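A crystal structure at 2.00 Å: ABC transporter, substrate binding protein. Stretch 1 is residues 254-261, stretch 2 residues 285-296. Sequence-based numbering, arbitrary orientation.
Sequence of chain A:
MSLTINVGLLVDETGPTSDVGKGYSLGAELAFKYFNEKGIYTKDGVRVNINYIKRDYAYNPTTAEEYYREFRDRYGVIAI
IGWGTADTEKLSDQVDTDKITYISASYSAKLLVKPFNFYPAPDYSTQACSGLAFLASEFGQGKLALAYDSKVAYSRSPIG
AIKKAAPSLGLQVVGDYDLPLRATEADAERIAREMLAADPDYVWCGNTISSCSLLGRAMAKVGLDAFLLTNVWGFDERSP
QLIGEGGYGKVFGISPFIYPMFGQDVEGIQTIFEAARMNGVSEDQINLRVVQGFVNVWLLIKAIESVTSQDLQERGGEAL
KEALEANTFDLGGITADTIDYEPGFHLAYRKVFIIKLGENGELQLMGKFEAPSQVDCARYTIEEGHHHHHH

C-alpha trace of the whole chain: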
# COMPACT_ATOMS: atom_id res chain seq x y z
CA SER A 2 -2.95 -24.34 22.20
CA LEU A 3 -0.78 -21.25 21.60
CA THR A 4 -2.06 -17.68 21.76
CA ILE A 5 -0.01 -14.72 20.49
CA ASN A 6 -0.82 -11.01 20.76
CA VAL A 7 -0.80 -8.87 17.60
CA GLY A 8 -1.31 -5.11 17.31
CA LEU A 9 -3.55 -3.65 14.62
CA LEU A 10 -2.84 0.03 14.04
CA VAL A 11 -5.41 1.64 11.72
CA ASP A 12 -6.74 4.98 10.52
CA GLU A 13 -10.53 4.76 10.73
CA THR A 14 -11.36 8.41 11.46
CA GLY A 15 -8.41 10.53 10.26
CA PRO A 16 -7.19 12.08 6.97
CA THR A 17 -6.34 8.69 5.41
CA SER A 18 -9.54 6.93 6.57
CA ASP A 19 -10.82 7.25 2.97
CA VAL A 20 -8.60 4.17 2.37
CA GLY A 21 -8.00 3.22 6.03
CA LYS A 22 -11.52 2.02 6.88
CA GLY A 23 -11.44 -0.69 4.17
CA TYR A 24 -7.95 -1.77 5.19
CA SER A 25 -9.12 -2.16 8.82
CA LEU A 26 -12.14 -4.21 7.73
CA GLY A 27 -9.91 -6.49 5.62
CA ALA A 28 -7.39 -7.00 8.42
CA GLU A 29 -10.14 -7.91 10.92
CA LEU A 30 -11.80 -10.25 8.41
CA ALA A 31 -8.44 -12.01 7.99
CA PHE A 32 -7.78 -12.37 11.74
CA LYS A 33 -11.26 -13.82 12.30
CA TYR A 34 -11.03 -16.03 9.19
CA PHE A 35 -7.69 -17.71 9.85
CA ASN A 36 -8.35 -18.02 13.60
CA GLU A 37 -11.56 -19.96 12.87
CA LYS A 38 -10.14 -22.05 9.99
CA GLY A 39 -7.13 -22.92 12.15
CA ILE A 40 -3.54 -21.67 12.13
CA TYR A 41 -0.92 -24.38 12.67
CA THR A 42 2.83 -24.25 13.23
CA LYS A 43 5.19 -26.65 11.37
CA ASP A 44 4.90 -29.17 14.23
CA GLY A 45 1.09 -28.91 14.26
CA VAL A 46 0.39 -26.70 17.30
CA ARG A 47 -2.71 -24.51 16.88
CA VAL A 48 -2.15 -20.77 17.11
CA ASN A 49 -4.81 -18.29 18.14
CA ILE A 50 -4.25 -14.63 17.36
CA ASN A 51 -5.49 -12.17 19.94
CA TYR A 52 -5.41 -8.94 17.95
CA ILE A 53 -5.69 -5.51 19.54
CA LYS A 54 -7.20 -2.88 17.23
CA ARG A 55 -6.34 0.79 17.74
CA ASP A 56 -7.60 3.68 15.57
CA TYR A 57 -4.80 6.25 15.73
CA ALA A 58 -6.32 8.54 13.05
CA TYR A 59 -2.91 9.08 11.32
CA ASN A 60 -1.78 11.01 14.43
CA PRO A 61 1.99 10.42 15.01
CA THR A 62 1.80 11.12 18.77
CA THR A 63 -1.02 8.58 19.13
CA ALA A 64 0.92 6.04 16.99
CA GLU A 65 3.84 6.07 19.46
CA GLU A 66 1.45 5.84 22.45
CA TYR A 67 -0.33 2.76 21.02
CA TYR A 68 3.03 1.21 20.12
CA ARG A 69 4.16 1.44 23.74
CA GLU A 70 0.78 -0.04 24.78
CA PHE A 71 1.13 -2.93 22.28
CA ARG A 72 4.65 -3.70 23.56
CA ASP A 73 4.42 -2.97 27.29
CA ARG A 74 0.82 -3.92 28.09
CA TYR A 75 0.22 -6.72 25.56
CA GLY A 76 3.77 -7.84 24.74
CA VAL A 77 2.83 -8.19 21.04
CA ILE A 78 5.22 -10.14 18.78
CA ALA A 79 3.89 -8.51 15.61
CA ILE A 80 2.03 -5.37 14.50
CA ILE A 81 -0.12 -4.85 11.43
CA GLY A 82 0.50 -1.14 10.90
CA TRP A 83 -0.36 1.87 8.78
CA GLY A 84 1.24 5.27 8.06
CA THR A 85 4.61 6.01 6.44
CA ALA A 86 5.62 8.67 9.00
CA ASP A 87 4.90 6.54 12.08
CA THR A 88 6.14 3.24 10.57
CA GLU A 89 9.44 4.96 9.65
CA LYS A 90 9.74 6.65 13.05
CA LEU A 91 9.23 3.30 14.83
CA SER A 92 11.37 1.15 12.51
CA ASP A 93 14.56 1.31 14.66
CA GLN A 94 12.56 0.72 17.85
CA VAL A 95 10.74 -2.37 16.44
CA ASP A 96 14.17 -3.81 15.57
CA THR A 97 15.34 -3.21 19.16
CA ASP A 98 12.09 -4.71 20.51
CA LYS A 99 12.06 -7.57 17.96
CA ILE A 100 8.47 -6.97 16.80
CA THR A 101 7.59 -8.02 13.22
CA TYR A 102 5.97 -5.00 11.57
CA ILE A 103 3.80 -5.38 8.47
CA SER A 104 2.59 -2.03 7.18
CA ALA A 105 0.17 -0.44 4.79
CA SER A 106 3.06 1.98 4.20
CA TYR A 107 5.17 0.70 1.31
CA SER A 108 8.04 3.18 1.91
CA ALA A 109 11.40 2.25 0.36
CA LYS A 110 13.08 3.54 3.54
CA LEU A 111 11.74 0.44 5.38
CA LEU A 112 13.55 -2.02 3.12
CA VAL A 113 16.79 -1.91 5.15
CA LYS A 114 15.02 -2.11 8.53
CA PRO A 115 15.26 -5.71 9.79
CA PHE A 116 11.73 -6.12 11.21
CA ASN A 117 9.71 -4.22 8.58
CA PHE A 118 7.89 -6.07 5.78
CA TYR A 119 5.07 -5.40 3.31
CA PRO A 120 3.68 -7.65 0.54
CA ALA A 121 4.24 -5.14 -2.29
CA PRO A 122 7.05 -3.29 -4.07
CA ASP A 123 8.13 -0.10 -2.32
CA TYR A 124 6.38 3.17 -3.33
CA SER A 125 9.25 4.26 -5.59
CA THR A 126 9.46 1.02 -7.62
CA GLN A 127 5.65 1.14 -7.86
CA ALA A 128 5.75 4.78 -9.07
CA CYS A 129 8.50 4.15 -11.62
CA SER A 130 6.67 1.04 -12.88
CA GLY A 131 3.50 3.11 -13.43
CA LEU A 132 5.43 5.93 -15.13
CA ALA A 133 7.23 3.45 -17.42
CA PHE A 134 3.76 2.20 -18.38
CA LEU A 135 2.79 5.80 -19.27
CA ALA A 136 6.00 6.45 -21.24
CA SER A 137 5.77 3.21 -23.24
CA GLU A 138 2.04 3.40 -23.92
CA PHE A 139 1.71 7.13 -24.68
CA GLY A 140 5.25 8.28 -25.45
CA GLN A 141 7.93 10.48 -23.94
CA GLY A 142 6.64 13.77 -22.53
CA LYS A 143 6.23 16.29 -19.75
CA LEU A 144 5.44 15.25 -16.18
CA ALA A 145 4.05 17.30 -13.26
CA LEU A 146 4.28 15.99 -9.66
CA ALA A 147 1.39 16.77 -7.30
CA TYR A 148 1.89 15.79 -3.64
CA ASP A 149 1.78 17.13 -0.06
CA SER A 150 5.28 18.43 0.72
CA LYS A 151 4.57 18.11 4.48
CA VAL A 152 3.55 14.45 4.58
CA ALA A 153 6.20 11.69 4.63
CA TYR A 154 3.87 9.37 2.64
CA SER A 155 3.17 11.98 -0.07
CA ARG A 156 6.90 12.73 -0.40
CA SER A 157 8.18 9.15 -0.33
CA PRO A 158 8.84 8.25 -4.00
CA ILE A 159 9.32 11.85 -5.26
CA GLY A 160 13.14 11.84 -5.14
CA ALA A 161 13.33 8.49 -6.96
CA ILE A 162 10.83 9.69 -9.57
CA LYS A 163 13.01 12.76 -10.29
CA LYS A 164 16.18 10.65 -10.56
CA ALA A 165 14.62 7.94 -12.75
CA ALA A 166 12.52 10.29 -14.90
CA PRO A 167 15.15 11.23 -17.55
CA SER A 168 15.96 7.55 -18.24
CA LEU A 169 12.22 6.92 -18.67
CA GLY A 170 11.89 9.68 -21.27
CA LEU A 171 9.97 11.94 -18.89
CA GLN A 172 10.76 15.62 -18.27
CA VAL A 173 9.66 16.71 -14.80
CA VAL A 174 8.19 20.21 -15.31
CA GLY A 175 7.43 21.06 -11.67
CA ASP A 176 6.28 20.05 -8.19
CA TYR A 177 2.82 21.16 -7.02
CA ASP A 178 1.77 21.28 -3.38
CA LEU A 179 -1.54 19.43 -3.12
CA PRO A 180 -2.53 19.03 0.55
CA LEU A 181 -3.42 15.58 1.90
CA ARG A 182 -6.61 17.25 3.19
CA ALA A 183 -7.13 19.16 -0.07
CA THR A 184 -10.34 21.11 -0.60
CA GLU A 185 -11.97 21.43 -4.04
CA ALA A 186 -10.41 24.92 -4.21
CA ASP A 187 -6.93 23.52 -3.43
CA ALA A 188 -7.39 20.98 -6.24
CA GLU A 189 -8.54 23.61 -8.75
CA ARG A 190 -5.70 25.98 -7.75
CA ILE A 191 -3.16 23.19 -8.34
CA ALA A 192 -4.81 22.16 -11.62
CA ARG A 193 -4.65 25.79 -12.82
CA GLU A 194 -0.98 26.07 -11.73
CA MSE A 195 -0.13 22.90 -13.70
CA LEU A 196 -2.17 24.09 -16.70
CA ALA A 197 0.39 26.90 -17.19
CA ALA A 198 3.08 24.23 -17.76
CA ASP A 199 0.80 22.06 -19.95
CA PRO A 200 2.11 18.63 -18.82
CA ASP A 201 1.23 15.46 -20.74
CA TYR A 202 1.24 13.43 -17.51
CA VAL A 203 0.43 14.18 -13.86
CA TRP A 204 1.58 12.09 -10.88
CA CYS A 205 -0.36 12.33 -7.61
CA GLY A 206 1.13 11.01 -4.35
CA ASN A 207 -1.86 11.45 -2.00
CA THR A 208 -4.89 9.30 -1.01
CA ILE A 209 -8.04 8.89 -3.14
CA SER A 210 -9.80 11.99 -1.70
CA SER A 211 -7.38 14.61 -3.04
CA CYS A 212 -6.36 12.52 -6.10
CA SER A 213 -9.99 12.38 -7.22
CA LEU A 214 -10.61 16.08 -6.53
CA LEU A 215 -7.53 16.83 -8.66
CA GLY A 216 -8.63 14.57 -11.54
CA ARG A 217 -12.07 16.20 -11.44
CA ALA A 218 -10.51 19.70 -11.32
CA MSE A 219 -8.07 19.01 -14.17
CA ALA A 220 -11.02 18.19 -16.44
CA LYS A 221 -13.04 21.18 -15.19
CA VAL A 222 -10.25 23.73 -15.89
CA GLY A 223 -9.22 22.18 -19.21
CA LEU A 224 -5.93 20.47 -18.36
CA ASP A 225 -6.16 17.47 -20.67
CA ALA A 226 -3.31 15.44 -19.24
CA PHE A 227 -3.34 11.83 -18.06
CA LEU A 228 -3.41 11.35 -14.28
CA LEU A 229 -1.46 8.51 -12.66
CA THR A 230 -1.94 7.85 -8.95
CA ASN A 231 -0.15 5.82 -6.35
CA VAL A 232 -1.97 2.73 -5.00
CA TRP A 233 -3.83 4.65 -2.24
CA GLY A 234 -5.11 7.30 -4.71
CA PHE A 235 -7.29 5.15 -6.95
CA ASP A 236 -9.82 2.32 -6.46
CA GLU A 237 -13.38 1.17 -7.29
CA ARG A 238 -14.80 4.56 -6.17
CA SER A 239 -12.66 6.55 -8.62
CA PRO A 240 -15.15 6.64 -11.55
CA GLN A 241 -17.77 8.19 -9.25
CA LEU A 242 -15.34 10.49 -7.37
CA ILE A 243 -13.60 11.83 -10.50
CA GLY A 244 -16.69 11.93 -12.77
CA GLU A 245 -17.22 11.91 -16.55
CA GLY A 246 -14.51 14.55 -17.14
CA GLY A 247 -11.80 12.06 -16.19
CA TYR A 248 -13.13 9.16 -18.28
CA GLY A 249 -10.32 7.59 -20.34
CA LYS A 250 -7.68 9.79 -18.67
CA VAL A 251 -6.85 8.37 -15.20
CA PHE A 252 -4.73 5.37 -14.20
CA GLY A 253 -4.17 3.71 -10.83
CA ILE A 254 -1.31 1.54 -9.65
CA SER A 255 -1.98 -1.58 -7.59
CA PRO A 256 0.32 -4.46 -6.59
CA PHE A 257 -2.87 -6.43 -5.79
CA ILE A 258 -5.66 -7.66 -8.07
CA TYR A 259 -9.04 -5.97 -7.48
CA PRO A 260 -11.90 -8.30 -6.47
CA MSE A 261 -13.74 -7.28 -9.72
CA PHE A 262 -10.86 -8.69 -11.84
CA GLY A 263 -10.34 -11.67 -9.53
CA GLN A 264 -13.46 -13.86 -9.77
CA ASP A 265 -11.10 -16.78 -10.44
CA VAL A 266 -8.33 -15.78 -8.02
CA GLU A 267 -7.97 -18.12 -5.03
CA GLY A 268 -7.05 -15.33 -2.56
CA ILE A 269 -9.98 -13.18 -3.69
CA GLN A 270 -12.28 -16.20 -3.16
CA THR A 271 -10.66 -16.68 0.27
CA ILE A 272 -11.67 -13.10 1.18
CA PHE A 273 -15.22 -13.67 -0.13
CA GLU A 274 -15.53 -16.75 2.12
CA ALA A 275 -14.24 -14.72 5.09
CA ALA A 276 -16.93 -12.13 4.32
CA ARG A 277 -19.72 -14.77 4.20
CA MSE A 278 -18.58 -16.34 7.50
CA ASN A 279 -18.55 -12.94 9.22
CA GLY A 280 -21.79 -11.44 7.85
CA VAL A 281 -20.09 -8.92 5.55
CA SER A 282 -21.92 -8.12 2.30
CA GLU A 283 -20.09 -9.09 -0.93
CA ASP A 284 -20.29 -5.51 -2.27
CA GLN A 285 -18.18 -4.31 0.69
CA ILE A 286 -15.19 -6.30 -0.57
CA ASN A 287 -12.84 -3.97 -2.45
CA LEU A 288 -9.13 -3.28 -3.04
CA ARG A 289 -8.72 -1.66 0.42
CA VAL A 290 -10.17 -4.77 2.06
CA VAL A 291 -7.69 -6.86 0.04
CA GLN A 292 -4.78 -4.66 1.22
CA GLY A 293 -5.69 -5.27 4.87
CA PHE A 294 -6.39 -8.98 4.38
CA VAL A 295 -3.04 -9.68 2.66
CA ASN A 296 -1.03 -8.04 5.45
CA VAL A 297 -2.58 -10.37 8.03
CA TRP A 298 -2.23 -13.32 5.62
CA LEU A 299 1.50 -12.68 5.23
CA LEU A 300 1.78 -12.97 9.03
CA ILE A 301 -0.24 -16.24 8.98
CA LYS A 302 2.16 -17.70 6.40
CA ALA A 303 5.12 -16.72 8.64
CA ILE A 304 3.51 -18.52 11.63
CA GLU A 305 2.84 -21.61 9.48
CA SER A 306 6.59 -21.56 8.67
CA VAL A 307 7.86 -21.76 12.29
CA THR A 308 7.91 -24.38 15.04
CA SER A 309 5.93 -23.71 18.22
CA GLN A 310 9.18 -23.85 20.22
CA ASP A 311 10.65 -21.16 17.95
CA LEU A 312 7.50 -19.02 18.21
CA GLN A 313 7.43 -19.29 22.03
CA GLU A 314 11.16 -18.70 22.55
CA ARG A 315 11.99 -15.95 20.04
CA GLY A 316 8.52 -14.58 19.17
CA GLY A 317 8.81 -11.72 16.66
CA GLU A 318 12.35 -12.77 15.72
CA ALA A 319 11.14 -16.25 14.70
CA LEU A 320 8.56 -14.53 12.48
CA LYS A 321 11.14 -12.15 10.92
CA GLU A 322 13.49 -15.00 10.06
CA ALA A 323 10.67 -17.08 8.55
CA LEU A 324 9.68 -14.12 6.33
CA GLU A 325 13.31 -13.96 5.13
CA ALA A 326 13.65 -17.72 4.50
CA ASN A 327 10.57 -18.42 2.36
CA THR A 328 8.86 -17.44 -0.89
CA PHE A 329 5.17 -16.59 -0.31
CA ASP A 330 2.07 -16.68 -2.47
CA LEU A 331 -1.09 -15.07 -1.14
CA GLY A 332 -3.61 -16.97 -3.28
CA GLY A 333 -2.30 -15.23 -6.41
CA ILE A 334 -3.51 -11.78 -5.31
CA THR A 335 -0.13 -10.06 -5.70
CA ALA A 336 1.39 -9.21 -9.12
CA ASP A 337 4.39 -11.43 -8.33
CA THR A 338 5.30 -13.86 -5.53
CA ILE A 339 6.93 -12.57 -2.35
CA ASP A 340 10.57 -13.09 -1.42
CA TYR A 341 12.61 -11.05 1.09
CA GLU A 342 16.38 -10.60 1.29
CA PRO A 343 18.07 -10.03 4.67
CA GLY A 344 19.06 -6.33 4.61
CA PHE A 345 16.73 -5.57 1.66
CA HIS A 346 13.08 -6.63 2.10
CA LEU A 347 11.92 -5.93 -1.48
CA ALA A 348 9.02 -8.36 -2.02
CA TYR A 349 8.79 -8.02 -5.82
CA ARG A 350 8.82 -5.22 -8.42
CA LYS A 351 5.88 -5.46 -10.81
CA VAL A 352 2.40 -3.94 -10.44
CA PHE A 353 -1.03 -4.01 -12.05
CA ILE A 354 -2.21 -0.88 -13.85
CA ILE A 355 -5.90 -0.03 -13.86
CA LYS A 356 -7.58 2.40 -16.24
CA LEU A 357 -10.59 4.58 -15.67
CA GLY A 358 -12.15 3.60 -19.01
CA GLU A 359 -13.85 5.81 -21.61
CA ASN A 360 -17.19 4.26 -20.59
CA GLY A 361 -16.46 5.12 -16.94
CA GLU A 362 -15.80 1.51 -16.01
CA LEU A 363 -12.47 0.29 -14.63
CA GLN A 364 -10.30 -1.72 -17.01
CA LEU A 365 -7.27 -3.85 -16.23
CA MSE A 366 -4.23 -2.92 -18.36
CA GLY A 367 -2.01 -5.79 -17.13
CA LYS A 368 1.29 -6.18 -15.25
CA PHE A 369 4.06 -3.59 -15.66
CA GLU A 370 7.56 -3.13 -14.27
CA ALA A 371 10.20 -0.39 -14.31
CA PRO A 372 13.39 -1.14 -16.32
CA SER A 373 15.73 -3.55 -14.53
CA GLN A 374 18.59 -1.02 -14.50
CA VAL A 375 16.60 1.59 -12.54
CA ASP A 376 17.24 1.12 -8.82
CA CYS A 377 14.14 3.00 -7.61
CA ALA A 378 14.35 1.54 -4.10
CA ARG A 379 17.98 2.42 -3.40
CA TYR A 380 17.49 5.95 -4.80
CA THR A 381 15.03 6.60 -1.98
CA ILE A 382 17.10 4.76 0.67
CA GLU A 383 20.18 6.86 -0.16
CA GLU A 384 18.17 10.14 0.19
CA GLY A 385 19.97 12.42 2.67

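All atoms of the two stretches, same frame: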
# COMPACT_ATOMS: atom_id res chain seq x y z
N ILE A 254 -2.24 2.63 -9.88
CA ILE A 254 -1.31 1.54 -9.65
C ILE A 254 -1.90 0.65 -8.56
O ILE A 254 -2.53 1.14 -7.63
CB ILE A 254 0.08 2.06 -9.21
CG1 ILE A 254 0.68 2.98 -10.28
CG2 ILE A 254 1.04 0.91 -8.88
CD1 ILE A 254 1.90 3.77 -9.80
N SER A 255 -1.69 -0.66 -8.68
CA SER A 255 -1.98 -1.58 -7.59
C SER A 255 -1.13 -2.83 -7.71
O SER A 255 -1.14 -3.48 -8.76
CB SER A 255 -3.47 -1.96 -7.56
OG SER A 255 -3.72 -2.89 -6.52
N PRO A 256 -0.39 -3.18 -6.65
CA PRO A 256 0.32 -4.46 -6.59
C PRO A 256 -0.62 -5.67 -6.43
O PRO A 256 -0.19 -6.83 -6.60
CB PRO A 256 1.21 -4.33 -5.35
CG PRO A 256 1.22 -2.85 -5.02
CD PRO A 256 -0.12 -2.36 -5.45
N PHE A 257 -1.89 -5.40 -6.14
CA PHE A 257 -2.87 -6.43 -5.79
C PHE A 257 -4.03 -6.38 -6.77
O PHE A 257 -4.50 -5.29 -7.13
CB PHE A 257 -3.42 -6.21 -4.37
CG PHE A 257 -2.38 -5.74 -3.39
CD1 PHE A 257 -1.56 -6.66 -2.74
CD2 PHE A 257 -2.21 -4.39 -3.12
CE1 PHE A 257 -0.59 -6.25 -1.85
CE2 PHE A 257 -1.24 -3.96 -2.22
CZ PHE A 257 -0.42 -4.89 -1.59
N ILE A 258 -4.50 -7.56 -7.20
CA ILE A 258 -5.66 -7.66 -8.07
C ILE A 258 -6.92 -7.17 -7.34
O ILE A 258 -7.10 -7.43 -6.15
CB ILE A 258 -5.83 -9.12 -8.61
CG1 ILE A 258 -6.69 -9.16 -9.89
CG2 ILE A 258 -6.39 -10.07 -7.54
CD1 ILE A 258 -6.08 -8.41 -11.08
N TYR A 259 -7.77 -6.42 -8.04
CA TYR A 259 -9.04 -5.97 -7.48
C TYR A 259 -9.99 -7.16 -7.46
O TYR A 259 -9.91 -8.02 -8.35
CB TYR A 259 -9.70 -4.90 -8.36
CG TYR A 259 -9.10 -3.52 -8.37
CD1 TYR A 259 -7.76 -3.29 -8.04
CD2 TYR A 259 -9.87 -2.42 -8.76
CE1 TYR A 259 -7.22 -2.01 -8.08
CE2 TYR A 259 -9.35 -1.15 -8.81
CZ TYR A 259 -8.02 -0.94 -8.47
OH TYR A 259 -7.52 0.33 -8.52
N PRO A 260 -10.89 -7.23 -6.45
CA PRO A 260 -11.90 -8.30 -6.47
C PRO A 260 -12.67 -8.42 -7.81
O PRO A 260 -12.91 -9.53 -8.27
CB PRO A 260 -12.85 -7.92 -5.32
CG PRO A 260 -11.97 -7.17 -4.37
CD PRO A 260 -11.02 -6.38 -5.25
N MSE A 261 -13.02 -7.29 -8.43
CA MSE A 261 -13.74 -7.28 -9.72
C MSE A 261 -12.99 -7.90 -10.91
O MSE A 261 -13.61 -8.27 -11.91
CB MSE A 261 -14.18 -5.85 -10.09
CG MSE A 261 -13.03 -4.86 -10.23
SE MSE A 261 -13.58 -3.12 -10.91
CE MSE A 261 -15.07 -2.68 -9.73
N GLN A 285 -19.09 -5.04 -0.19
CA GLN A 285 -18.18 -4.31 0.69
C GLN A 285 -16.74 -4.76 0.51
O GLN A 285 -15.83 -4.21 1.12
CB GLN A 285 -18.61 -4.45 2.15
CG GLN A 285 -19.97 -3.82 2.45
CD GLN A 285 -20.24 -3.67 3.94
OE1 GLN A 285 -19.56 -4.27 4.78
NE2 GLN A 285 -21.25 -2.87 4.28
N ILE A 286 -16.53 -5.77 -0.33
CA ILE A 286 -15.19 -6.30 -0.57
C ILE A 286 -14.57 -5.56 -1.75
O ILE A 286 -15.06 -5.64 -2.88
CB ILE A 286 -15.22 -7.83 -0.81
CG1 ILE A 286 -15.90 -8.55 0.37
CG2 ILE A 286 -13.82 -8.39 -1.09
CD1 ILE A 286 -15.21 -8.37 1.73
N ASN A 287 -13.50 -4.82 -1.47
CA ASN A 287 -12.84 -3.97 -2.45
C ASN A 287 -11.33 -4.05 -2.29
O ASN A 287 -10.84 -4.78 -1.42
CB ASN A 287 -13.35 -2.53 -2.32
CG ASN A 287 -13.20 -1.97 -0.90
OD1 ASN A 287 -12.14 -2.08 -0.28
ND2 ASN A 287 -14.26 -1.38 -0.39
N LEU A 288 -10.59 -3.31 -3.12
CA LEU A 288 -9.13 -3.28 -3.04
C LEU A 288 -8.58 -2.99 -1.63
O LEU A 288 -7.60 -3.61 -1.20
CB LEU A 288 -8.57 -2.26 -4.04
CG LEU A 288 -7.08 -1.92 -3.92
CD1 LEU A 288 -6.22 -3.14 -4.30
CD2 LEU A 288 -6.73 -0.70 -4.76
N ARG A 289 -9.20 -2.06 -0.92
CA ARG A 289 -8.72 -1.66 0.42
C ARG A 289 -8.83 -2.82 1.40
O ARG A 289 -7.93 -3.07 2.19
CB ARG A 289 -9.47 -0.43 0.94
CG ARG A 289 -9.45 0.79 -0.00
CD ARG A 289 -8.07 1.00 -0.63
NE ARG A 289 -8.08 2.04 -1.66
CZ ARG A 289 -7.04 2.34 -2.43
NH1 ARG A 289 -5.90 1.67 -2.32
NH2 ARG A 289 -7.15 3.32 -3.32
N VAL A 290 -9.96 -3.53 1.31
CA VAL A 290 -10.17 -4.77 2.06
C VAL A 290 -9.09 -5.80 1.73
O VAL A 290 -8.53 -6.43 2.64
CB VAL A 290 -11.60 -5.33 1.82
CG1 VAL A 290 -11.81 -6.66 2.57
CG2 VAL A 290 -12.66 -4.31 2.25
N VAL A 291 -8.78 -5.97 0.45
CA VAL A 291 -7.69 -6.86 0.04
C VAL A 291 -6.36 -6.46 0.70
O VAL A 291 -5.64 -7.31 1.22
CB VAL A 291 -7.54 -6.91 -1.50
CG1 VAL A 291 -6.35 -7.79 -1.90
CG2 VAL A 291 -8.83 -7.40 -2.16
N GLN A 292 -6.06 -5.16 0.71
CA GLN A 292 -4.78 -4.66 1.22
C GLN A 292 -4.60 -4.98 2.70
O GLN A 292 -3.49 -5.32 3.13
CB GLN A 292 -4.63 -3.16 0.95
CG GLN A 292 -4.48 -2.86 -0.53
CD GLN A 292 -4.27 -1.40 -0.84
OE1 GLN A 292 -5.22 -0.69 -1.15
NE2 GLN A 292 -3.03 -0.94 -0.76
N GLY A 293 -5.69 -4.89 3.46
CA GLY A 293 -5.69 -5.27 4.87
C GLY A 293 -5.57 -6.77 5.07
O GLY A 293 -4.78 -7.24 5.88
N PHE A 294 -6.37 -7.52 4.31
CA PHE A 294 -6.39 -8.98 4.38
C PHE A 294 -5.01 -9.59 4.11
O PHE A 294 -4.55 -10.46 4.86
CB PHE A 294 -7.42 -9.54 3.39
CG PHE A 294 -7.85 -10.96 3.68
CD1 PHE A 294 -8.99 -11.21 4.45
CD2 PHE A 294 -7.13 -12.03 3.17
CE1 PHE A 294 -9.39 -12.53 4.71
CE2 PHE A 294 -7.53 -13.35 3.42
CZ PHE A 294 -8.65 -13.59 4.19
N VAL A 295 -4.34 -9.12 3.05
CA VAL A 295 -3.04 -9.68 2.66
C VAL A 295 -1.92 -9.41 3.65
O VAL A 295 -0.98 -10.20 3.74
CB VAL A 295 -2.60 -9.28 1.23
CG1 VAL A 295 -3.58 -9.85 0.19
CG2 VAL A 295 -2.41 -7.76 1.08
N ASN A 296 -2.01 -8.30 4.39
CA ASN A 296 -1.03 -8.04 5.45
C ASN A 296 -1.13 -9.06 6.58
O ASN A 296 -0.12 -9.61 7.02
CB ASN A 296 -1.12 -6.59 5.98
CG ASN A 296 -0.44 -5.59 5.05
OD1 ASN A 296 -0.07 -5.93 3.92
ND2 ASN A 296 -0.26 -4.35 5.52

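Stretch 1 enters as the end of a strand, with Ser255 as its last strand residue. It continues as a loop that turns at Pro256 and is extended from Phe257 to Tyr259, then enters a 3-10 segment at Pro260. Stretch 2 opens with a short lead, and its helix begins at Leu288. The helix continues beyond Asn296. The two backbones come nearest at Tyr259 and Leu288, whose CA atoms are 5.2 Å apart. Pro260 CA lies 6.0 Å from Asn287 CA. Further along, Phe257 CA and Gln292 CA are 7.5 Å apart, which leaves room for side chains between them. The loop therefore passes closest to the start of the helix.

That start is capped by Asn287. Its OD1 accepts a hydrogen bond from Val290 N at 3.1 Å, with an N-H...acceptor angle of 165°. The CA-to-CB bond of Asn287 points away from stretch 1, so the cap forms clear of the contact. Regular helical bonding follows: Val291 N donates to Asn287 O at 3.0 Å, and Val295 N to Val291 O at 2.9 Å. The bond from Asn296 N to Gly293 O, at 3.3 Å, is weak.

No hydrogen bond joins the two stretches. The contact is mainly apolar packing and buries 431 Å², both sides summed. Leu288, Val291 and Val295 lie at successive helical spacings of three and four residues, so their side chains line one side of the helix.

The CA-to-CB bond of Phe257 points toward stretch 2. Its CB is 4.2 Å from Leu288 CD1 and 4.1 Å from Val291 CG1. The ring reaches further along the helix, with CE1 3.8 Å from Val295 CG2. Phe257 CD2 also lies 3.8 Å from Gln292 CG, so the aliphatic part of the glutamine packs against the ring. The polar end of Gln292 is engaged separately: its OE1 accepts from Arg289 NH1 at 2.7 Å.

Leu288 is shared by several partners. Its CD2 is 3.6 Å from Tyr259 CE1, and its CB lies over one face of the tyrosine ring. Its CD1 comes within 3.4 Å of Ser255 OG. This is a polar atom against a methyl group, and the hydroxyl is satisfied within its own stretch. Ser255 OG donates to Phe257 O at 2.6 Å, a bond that ties the end of the strand to the loop.

Pro260 packs where the lead meets the helix. Its CD is 3.8 Å from Asn287 C and also 3.8 Å from Leu288 N, so the proline ring rests against the backbone there. Pro260 CG is 3.8 Å from Val291 CG2 and 4.0 Å from Ile286 CG2. The ring thus touches side chains from both the lead and the helix.

One polar atom is left without a partner. Ile258 O is buried by the contact, and its nearest neighbor across it is Val291 CG1 at 4.3 Å, a methyl carbon that cannot serve as a donor. The CA-to-CB bond of Ile258 points away from stretch 2.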